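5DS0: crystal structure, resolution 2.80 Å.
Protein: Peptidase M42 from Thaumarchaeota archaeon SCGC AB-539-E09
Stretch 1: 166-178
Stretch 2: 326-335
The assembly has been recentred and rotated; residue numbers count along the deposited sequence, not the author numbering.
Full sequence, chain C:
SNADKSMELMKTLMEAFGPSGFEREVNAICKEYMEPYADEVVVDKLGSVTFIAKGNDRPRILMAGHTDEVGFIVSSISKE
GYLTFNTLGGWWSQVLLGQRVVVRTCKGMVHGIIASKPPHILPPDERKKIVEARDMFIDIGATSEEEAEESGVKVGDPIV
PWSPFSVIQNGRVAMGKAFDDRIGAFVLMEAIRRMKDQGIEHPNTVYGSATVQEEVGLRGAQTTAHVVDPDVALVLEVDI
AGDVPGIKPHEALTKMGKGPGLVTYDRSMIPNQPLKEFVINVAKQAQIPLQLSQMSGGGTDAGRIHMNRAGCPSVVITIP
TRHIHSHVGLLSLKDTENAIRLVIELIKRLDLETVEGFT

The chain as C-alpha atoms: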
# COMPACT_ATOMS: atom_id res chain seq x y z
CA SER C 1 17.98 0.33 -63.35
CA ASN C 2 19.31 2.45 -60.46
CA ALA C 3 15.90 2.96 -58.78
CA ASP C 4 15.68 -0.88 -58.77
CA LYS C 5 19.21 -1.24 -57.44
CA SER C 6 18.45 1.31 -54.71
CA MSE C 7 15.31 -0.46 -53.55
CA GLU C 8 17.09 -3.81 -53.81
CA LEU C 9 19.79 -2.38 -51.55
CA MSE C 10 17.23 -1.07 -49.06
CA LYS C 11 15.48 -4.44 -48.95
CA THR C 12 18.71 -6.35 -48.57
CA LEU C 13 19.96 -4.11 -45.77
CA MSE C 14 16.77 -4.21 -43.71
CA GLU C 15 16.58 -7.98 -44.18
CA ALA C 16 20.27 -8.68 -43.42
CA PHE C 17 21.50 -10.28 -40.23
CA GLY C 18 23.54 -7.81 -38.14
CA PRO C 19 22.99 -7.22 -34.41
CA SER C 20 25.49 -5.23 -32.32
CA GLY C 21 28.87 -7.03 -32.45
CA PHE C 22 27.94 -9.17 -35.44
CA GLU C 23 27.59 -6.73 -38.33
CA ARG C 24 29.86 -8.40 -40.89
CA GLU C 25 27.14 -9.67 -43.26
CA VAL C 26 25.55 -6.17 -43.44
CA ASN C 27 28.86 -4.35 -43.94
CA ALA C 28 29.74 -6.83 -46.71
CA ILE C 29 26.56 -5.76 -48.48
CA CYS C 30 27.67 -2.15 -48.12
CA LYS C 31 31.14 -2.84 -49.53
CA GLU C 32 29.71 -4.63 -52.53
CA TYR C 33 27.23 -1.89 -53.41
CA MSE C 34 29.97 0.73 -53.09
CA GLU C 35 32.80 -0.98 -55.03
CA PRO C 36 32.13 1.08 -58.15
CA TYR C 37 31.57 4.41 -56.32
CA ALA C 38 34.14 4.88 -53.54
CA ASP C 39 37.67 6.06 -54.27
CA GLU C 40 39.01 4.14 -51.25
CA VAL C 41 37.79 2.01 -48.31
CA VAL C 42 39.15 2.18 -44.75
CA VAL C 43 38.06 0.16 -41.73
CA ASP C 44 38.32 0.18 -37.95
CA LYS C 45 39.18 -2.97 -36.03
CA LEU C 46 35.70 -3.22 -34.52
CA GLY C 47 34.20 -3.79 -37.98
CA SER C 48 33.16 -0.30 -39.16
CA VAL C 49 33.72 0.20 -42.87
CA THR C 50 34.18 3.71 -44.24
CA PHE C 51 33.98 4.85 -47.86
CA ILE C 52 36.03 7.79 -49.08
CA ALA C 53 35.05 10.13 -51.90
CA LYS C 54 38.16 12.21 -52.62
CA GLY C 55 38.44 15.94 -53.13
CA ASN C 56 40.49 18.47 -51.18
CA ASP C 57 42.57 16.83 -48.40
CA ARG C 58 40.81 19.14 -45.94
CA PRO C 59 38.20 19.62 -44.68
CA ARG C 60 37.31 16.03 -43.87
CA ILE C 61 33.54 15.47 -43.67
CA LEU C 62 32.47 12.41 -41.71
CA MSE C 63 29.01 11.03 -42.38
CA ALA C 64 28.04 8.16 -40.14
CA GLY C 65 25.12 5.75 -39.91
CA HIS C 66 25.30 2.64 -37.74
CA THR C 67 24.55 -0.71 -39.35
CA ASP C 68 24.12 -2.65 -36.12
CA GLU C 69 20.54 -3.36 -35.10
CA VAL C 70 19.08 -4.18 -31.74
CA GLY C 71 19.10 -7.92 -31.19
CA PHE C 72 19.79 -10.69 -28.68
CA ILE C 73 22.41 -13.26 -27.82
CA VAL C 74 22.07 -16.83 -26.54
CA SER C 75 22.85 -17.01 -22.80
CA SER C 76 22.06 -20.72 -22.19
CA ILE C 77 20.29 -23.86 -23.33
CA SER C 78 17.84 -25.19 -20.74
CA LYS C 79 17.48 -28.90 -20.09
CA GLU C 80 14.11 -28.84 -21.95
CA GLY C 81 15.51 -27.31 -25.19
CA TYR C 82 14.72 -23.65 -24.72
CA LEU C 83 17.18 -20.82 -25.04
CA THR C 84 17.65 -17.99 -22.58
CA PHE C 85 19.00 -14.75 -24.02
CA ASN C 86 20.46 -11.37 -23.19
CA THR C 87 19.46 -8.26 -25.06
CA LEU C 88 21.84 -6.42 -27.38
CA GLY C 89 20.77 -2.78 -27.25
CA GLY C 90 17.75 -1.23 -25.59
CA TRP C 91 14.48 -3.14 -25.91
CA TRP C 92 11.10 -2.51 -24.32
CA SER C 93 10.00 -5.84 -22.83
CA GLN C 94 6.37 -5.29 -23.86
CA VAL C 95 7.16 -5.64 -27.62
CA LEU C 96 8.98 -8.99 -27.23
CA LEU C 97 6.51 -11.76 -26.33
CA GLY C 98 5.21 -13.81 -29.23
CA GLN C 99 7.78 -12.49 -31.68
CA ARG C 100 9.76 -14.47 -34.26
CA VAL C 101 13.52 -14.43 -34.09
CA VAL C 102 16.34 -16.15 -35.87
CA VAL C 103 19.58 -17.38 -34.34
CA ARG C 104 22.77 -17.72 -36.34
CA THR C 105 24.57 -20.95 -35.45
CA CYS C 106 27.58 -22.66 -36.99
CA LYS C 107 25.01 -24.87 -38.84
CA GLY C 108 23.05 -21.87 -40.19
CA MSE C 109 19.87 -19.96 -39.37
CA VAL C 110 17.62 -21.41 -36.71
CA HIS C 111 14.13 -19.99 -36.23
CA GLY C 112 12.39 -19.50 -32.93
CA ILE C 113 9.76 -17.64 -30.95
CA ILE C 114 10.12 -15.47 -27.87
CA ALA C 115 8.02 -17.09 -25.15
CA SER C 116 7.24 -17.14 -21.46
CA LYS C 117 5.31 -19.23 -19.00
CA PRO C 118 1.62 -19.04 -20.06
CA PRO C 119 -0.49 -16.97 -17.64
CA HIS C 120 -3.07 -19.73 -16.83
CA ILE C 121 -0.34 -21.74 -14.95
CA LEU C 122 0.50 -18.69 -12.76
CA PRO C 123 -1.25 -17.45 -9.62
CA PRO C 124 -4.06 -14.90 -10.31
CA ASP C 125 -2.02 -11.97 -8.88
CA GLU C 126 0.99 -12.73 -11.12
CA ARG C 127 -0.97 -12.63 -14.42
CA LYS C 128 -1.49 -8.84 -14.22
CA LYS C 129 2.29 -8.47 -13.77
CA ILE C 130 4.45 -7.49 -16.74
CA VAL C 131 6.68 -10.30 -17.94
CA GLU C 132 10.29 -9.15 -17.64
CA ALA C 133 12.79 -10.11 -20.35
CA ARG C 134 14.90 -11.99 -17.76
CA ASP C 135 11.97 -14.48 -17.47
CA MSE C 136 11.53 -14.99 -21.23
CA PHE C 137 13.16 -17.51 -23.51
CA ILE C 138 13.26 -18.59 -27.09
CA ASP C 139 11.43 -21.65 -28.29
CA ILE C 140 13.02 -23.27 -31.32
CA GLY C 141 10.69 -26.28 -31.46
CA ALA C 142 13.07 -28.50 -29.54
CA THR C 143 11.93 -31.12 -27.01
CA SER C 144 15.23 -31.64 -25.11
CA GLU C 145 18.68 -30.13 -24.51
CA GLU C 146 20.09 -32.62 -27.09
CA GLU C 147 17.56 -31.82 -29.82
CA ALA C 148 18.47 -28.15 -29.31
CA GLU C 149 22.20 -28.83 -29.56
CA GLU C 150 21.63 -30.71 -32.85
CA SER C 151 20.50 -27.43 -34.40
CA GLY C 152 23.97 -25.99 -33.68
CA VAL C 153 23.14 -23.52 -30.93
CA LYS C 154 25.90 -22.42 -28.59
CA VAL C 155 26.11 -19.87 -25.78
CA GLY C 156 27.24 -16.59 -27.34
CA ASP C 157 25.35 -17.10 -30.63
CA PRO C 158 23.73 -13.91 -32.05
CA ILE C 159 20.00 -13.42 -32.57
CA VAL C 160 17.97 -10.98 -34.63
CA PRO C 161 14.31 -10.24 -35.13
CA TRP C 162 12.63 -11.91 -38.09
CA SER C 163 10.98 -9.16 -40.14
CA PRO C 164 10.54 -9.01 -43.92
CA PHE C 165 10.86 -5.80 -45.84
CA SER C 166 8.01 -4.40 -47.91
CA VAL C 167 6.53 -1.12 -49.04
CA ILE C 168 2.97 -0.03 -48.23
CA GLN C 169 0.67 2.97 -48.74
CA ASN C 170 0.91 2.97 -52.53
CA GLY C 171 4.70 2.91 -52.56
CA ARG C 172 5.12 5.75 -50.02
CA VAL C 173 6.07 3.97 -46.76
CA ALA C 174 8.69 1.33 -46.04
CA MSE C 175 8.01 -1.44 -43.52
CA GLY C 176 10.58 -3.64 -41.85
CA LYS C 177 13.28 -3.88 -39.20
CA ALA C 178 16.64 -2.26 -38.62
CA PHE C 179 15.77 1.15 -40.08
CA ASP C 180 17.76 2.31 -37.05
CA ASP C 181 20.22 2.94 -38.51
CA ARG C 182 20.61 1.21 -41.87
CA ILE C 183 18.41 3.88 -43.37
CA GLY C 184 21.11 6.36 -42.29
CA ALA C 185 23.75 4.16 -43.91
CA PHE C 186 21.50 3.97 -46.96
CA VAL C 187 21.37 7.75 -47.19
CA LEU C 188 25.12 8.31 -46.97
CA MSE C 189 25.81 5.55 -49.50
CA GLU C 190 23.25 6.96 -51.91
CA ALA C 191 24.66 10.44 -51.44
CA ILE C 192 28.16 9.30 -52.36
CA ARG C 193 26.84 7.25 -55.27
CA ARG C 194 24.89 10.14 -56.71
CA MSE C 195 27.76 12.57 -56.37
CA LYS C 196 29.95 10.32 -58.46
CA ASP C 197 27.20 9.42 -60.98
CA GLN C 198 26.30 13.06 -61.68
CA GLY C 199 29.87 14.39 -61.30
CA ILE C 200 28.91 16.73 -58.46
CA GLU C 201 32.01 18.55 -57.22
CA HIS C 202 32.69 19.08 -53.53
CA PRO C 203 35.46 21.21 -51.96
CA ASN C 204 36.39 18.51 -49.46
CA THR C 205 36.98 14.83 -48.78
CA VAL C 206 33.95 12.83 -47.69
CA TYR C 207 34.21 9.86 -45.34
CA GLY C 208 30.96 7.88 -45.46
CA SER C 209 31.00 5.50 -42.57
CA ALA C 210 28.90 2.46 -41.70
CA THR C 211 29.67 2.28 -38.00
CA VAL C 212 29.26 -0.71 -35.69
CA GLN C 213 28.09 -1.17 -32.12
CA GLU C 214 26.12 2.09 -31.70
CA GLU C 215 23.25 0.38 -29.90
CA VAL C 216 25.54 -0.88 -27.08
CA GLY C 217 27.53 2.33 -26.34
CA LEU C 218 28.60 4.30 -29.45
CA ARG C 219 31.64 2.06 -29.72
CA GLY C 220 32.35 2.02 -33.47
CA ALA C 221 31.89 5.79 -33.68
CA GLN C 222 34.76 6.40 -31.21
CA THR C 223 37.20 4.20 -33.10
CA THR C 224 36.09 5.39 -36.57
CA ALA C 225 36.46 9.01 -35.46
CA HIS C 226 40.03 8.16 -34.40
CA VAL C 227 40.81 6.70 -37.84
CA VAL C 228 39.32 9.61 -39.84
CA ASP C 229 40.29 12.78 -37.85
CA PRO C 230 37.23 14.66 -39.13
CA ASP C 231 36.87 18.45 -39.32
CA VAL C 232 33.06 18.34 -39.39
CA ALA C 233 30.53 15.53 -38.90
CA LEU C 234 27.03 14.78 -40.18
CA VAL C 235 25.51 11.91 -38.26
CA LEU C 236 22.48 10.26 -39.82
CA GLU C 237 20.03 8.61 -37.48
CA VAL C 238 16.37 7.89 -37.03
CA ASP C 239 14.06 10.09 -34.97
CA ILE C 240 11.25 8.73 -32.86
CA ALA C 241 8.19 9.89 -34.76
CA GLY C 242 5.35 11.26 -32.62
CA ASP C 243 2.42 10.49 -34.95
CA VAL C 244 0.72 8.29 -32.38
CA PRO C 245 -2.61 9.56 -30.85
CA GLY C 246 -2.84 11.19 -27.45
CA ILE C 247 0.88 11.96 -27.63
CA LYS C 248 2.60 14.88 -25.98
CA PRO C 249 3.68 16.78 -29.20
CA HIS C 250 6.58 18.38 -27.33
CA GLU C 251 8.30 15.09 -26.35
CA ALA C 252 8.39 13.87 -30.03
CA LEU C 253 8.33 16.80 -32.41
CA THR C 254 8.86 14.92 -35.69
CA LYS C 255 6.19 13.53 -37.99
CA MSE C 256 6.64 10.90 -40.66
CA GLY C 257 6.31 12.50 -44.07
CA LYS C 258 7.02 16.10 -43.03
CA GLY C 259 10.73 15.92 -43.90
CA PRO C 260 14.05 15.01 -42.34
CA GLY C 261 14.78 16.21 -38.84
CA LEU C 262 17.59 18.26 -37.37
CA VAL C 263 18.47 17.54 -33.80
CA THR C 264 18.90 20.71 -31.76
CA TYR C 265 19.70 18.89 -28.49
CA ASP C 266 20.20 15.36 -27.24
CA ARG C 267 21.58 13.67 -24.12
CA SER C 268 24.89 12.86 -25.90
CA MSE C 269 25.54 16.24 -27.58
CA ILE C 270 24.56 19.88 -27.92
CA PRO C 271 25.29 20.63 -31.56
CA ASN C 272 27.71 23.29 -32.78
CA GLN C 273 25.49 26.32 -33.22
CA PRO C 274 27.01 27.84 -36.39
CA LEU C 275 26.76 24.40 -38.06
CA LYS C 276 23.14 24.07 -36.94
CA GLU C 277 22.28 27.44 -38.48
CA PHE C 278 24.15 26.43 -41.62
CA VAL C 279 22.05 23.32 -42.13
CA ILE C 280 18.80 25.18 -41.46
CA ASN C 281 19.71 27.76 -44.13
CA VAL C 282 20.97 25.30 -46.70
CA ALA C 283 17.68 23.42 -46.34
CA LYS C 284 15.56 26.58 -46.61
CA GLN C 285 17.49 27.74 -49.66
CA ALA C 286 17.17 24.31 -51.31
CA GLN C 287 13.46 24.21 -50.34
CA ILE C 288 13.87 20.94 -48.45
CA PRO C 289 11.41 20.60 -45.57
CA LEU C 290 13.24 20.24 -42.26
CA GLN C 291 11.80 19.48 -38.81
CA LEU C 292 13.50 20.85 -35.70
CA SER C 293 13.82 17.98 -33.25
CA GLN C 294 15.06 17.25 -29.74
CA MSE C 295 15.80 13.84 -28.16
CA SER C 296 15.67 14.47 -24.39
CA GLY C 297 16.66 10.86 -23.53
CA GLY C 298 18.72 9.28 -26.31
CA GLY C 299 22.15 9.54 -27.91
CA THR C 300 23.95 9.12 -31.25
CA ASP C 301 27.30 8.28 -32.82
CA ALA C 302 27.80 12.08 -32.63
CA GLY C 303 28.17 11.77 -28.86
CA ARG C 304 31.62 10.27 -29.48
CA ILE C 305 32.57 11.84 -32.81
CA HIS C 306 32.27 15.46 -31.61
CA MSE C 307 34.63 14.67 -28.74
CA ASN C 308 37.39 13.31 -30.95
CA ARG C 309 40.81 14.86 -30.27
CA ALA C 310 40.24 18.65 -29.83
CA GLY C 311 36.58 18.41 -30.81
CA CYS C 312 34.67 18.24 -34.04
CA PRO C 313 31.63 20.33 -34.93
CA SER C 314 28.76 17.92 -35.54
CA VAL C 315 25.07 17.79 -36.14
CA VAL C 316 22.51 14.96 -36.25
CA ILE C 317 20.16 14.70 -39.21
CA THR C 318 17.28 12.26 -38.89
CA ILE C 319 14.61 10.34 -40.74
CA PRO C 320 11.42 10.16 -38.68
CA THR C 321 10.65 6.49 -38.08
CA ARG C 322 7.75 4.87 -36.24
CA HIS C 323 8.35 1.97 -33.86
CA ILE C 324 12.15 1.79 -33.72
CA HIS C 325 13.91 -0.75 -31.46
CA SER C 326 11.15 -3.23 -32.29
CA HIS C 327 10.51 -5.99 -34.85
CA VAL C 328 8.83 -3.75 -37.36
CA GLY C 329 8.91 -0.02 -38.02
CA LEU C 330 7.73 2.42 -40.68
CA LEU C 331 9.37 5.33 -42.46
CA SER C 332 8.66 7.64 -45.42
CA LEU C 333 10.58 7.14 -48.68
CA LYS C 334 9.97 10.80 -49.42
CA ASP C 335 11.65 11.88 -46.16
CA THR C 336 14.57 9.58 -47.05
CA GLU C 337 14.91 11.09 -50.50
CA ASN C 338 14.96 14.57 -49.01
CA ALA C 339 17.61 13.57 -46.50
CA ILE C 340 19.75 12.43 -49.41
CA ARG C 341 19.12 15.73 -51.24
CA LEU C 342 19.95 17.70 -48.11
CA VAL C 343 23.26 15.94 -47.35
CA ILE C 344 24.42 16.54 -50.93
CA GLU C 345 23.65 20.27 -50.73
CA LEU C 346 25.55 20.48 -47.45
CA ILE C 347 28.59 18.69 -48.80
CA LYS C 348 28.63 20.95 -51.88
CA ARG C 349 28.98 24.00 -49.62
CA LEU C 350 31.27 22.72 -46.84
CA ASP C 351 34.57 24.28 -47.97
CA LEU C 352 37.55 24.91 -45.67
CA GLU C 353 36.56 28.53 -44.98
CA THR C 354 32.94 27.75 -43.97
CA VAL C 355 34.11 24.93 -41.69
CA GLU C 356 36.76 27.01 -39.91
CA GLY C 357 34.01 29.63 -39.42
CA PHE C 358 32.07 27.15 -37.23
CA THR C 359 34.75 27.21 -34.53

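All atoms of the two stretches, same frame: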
# COMPACT_ATOMS: atom_id res chain seq x y z
N SER C 166 8.93 -4.71 -46.83
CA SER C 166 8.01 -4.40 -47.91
C SER C 166 7.72 -2.92 -47.92
O SER C 166 8.17 -2.17 -47.05
CB SER C 166 6.72 -5.19 -47.75
OG SER C 166 5.91 -4.63 -46.74
N VAL C 167 6.98 -2.50 -48.94
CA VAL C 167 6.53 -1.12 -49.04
C VAL C 167 5.02 -1.10 -49.05
O VAL C 167 4.38 -1.92 -49.72
CB VAL C 167 7.04 -0.45 -50.32
CG1 VAL C 167 6.57 1.00 -50.39
CG2 VAL C 167 8.56 -0.49 -50.38
N ILE C 168 4.43 -0.16 -48.31
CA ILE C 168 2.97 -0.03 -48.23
C ILE C 168 2.53 1.39 -48.58
O ILE C 168 3.35 2.22 -48.98
CB ILE C 168 2.46 -0.45 -46.83
CG1 ILE C 168 3.14 0.38 -45.74
CG2 ILE C 168 2.72 -1.93 -46.61
CD1 ILE C 168 2.50 0.22 -44.38
N GLN C 169 1.23 1.65 -48.45
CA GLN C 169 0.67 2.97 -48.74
C GLN C 169 1.03 3.45 -50.14
O GLN C 169 1.62 4.51 -50.32
CB GLN C 169 1.14 3.98 -47.70
CG GLN C 169 0.51 3.78 -46.33
CD GLN C 169 -0.96 4.17 -46.32
OE1 GLN C 169 -1.42 4.92 -47.16
NE2 GLN C 169 -1.67 3.70 -45.33
N ASN C 170 0.69 2.62 -51.13
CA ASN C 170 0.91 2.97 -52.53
C ASN C 170 2.33 3.43 -52.75
O ASN C 170 2.57 4.47 -53.35
CB ASN C 170 -0.04 4.09 -52.95
CG ASN C 170 -1.47 3.80 -52.57
OD1 ASN C 170 -1.97 4.23 -51.52
ND2 ASN C 170 -2.14 2.99 -53.40
N GLY C 171 3.29 2.65 -52.28
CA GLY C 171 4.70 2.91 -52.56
C GLY C 171 5.36 4.01 -51.75
O GLY C 171 6.52 4.31 -51.98
N ARG C 172 4.65 4.58 -50.77
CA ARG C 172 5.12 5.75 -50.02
C ARG C 172 5.91 5.42 -48.75
O ARG C 172 6.76 6.21 -48.34
CB ARG C 172 3.93 6.64 -49.62
CG ARG C 172 3.45 7.59 -50.70
CD ARG C 172 2.47 8.61 -50.14
NE ARG C 172 1.42 8.02 -49.29
CZ ARG C 172 0.24 7.54 -49.71
NH1 ARG C 172 -0.09 7.55 -51.00
NH2 ARG C 172 -0.61 7.04 -48.82
N VAL C 173 5.60 4.29 -48.12
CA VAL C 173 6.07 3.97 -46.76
C VAL C 173 6.71 2.60 -46.66
O VAL C 173 6.11 1.61 -47.05
CB VAL C 173 4.90 3.98 -45.77
CG1 VAL C 173 5.34 3.49 -44.42
CG2 VAL C 173 4.29 5.37 -45.67
N ALA C 174 7.93 2.56 -46.15
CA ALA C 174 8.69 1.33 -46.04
C ALA C 174 8.42 0.66 -44.70
O ALA C 174 8.32 1.34 -43.68
CB ALA C 174 10.18 1.62 -46.18
N MSE C 175 8.34 -0.67 -44.71
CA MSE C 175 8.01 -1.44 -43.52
C MSE C 175 9.01 -2.54 -43.34
O MSE C 175 9.26 -3.31 -44.27
CB MSE C 175 6.64 -2.05 -43.68
CG MSE C 175 6.17 -2.80 -42.44
SE MSE C 175 4.29 -3.37 -42.76
CE MSE C 175 3.85 -4.38 -41.13
N GLY C 176 9.59 -2.63 -42.15
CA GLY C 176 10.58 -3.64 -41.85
C GLY C 176 11.39 -3.30 -40.62
O GLY C 176 11.03 -2.42 -39.84
N LYS C 177 12.46 -4.06 -40.40
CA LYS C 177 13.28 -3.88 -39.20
C LYS C 177 14.55 -3.15 -39.54
O LYS C 177 14.85 -2.89 -40.70
CB LYS C 177 13.63 -5.23 -38.59
CG LYS C 177 14.66 -6.03 -39.39
CD LYS C 177 15.02 -7.33 -38.69
CE LYS C 177 15.86 -8.23 -39.57
NZ LYS C 177 17.28 -7.79 -39.56
N ALA C 178 15.29 -2.80 -38.50
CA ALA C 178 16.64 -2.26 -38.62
C ALA C 178 16.76 -0.93 -39.35
O ALA C 178 17.87 -0.53 -39.72
CB ALA C 178 17.55 -3.30 -39.26
N SER C 326 12.19 -2.22 -32.32
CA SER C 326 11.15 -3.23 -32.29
C SER C 326 11.22 -4.06 -33.58
O SER C 326 11.99 -3.75 -34.47
CB SER C 326 9.77 -2.56 -32.08
OG SER C 326 9.08 -2.29 -33.30
N HIS C 327 10.43 -5.11 -33.68
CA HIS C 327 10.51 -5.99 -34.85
C HIS C 327 10.19 -5.30 -36.16
O HIS C 327 10.75 -5.64 -37.19
CB HIS C 327 9.59 -7.21 -34.69
CG HIS C 327 10.23 -8.32 -33.93
ND1 HIS C 327 10.63 -8.19 -32.62
CD2 HIS C 327 10.54 -9.59 -34.29
CE1 HIS C 327 11.18 -9.32 -32.21
NE2 HIS C 327 11.13 -10.19 -33.20
N VAL C 328 9.27 -4.35 -36.13
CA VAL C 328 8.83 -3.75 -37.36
C VAL C 328 8.54 -2.27 -37.17
O VAL C 328 7.86 -1.87 -36.23
CB VAL C 328 7.64 -4.54 -37.97
CG1 VAL C 328 6.51 -4.70 -36.98
CG2 VAL C 328 7.14 -3.88 -39.25
N GLY C 329 9.06 -1.47 -38.08
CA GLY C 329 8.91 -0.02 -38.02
C GLY C 329 8.46 0.50 -39.36
O GLY C 329 8.42 -0.25 -40.32
N LEU C 330 8.15 1.79 -39.43
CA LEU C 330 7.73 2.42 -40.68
C LEU C 330 8.47 3.72 -40.89
O LEU C 330 8.69 4.45 -39.94
CB LEU C 330 6.24 2.73 -40.64
CG LEU C 330 5.33 1.55 -40.36
CD1 LEU C 330 3.93 2.03 -40.03
CD2 LEU C 330 5.30 0.62 -41.57
N LEU C 331 8.86 4.00 -42.12
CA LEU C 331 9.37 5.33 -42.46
C LEU C 331 8.94 5.76 -43.86
O LEU C 331 8.52 4.93 -44.65
CB LEU C 331 10.90 5.41 -42.28
CG LEU C 331 11.81 4.47 -43.07
CD1 LEU C 331 11.89 4.85 -44.54
CD2 LEU C 331 13.20 4.52 -42.48
N SER C 332 9.06 7.06 -44.14
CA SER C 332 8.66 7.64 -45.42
C SER C 332 9.81 7.65 -46.43
O SER C 332 10.89 8.16 -46.14
CB SER C 332 8.17 9.06 -45.20
OG SER C 332 8.13 9.80 -46.41
N LEU C 333 9.57 7.11 -47.62
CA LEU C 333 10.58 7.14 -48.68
C LEU C 333 10.85 8.55 -49.17
O LEU C 333 11.94 8.84 -49.64
CB LEU C 333 10.16 6.26 -49.85
CG LEU C 333 10.10 4.79 -49.49
CD1 LEU C 333 9.59 4.00 -50.68
CD2 LEU C 333 11.46 4.26 -49.04
N LYS C 334 9.83 9.40 -49.08
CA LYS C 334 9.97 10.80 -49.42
C LYS C 334 10.91 11.52 -48.46
O LYS C 334 11.78 12.26 -48.91
CB LYS C 334 8.60 11.46 -49.41
CG LYS C 334 8.61 12.87 -49.95
CD LYS C 334 7.31 13.57 -49.64
CE LYS C 334 7.39 15.02 -50.08
NZ LYS C 334 6.25 15.83 -49.55
N ASP C 335 10.74 11.30 -47.16
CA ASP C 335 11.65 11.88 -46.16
C ASP C 335 13.10 11.45 -46.44
O ASP C 335 14.03 12.25 -46.37
CB ASP C 335 11.30 11.41 -44.74
CG ASP C 335 10.03 12.05 -44.17
OD1 ASP C 335 9.54 13.07 -44.73
OD2 ASP C 335 9.51 11.51 -43.14

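Strand 173-176 pairs antiparallel with strand 329-332, and residues at least 150 positions apart in sequence touch. Together the two stretches bury 564 Å².

The backbone sets the register. Ala174 N donates to Leu331 O at 2.9 Å, and Leu331 N returns a bond to Ala174 O at 3.1 Å. One step further, Gly176 N reaches Gly329 O at 3.2 Å and Gly329 N reaches Gly176 O at 2.8 Å. The ladder ends with Leu333 N donating to Arg172 O at 3.0 Å, where the second stretch has already entered its helix. Between these bonded pairs lie Val173 with Ser332 and Met175 with Leu330. Here the CA atoms come closer, at 4.7 Å for Val173 CA to Ser332 CA and 4.8 Å for Met175 CA to Leu330 CA. CA-H...O contacts add to the pairing, the shortest from Leu330 CA to Ala174 O at 3.2 Å.

Side chains alternate between the two faces of the sheet. Val173, Met175, Leu330 and Ser332 share one face. Met175 is a selenomethionine with all three chi angles t, so its side chain is fully extended. Met175 CG lies 3.5 Å from Val328 CG2 and 3.6 Å from Leu330 CD2. Leu330 is in the m, t rotamer, and its end comes nearer to the first stretch than its CA-to-CB direction suggests. Leu330 CD2 also meets Ile168 CD1 at 4.0 Å. Ile168 behaves likewise: its CA-to-CB bond points sideways, but its p, t conformation brings the end of the chain nearer. Val173, with chi1 t, places Val173 CG1 4.0 Å from Leu330 CB. Leu330 thus has apolar neighbours on three residues of the first stretch.

The other face carries Ala174 and Leu331. Leu331 takes p, p, and its end turns nearer to its partner, with Leu331 CD1 4.0 Å from Ala174 CB. Leu333 approaches the same methyl from the helix start. Its CA-to-CB bond points toward the first stretch, and its m, t rotamer carries Leu333 CD2 to 4.1 Å from Ala174 CB. Leu333 CD1 lies 4.3 Å from Val167 CG1 and 3.3 Å from Gly171 O. Leu333 has the largest area covered by the other stretch, 68 Å². Gly176 and Gly329 have no side chains, so this face carries none at their pair.

Ser332 ends the strand and caps the helix. With chi1 t, Ser332 OG accepts from Asp335 N at 3.1 Å.

In the first stretch, a type I' turn from Gln169 to Arg172 returns the chain. Gly171 has a positive phi, which favours glycine. Arg172 points its CA-to-CB bond away from the second stretch, so its contact is made by the backbone. Lys177 starts sideways and its end leads away; NZ is hydrogen-bonded elsewhere in the structure. What remains near the second stretch is its base, with Lys177 CB 3.2 Å from His327 O.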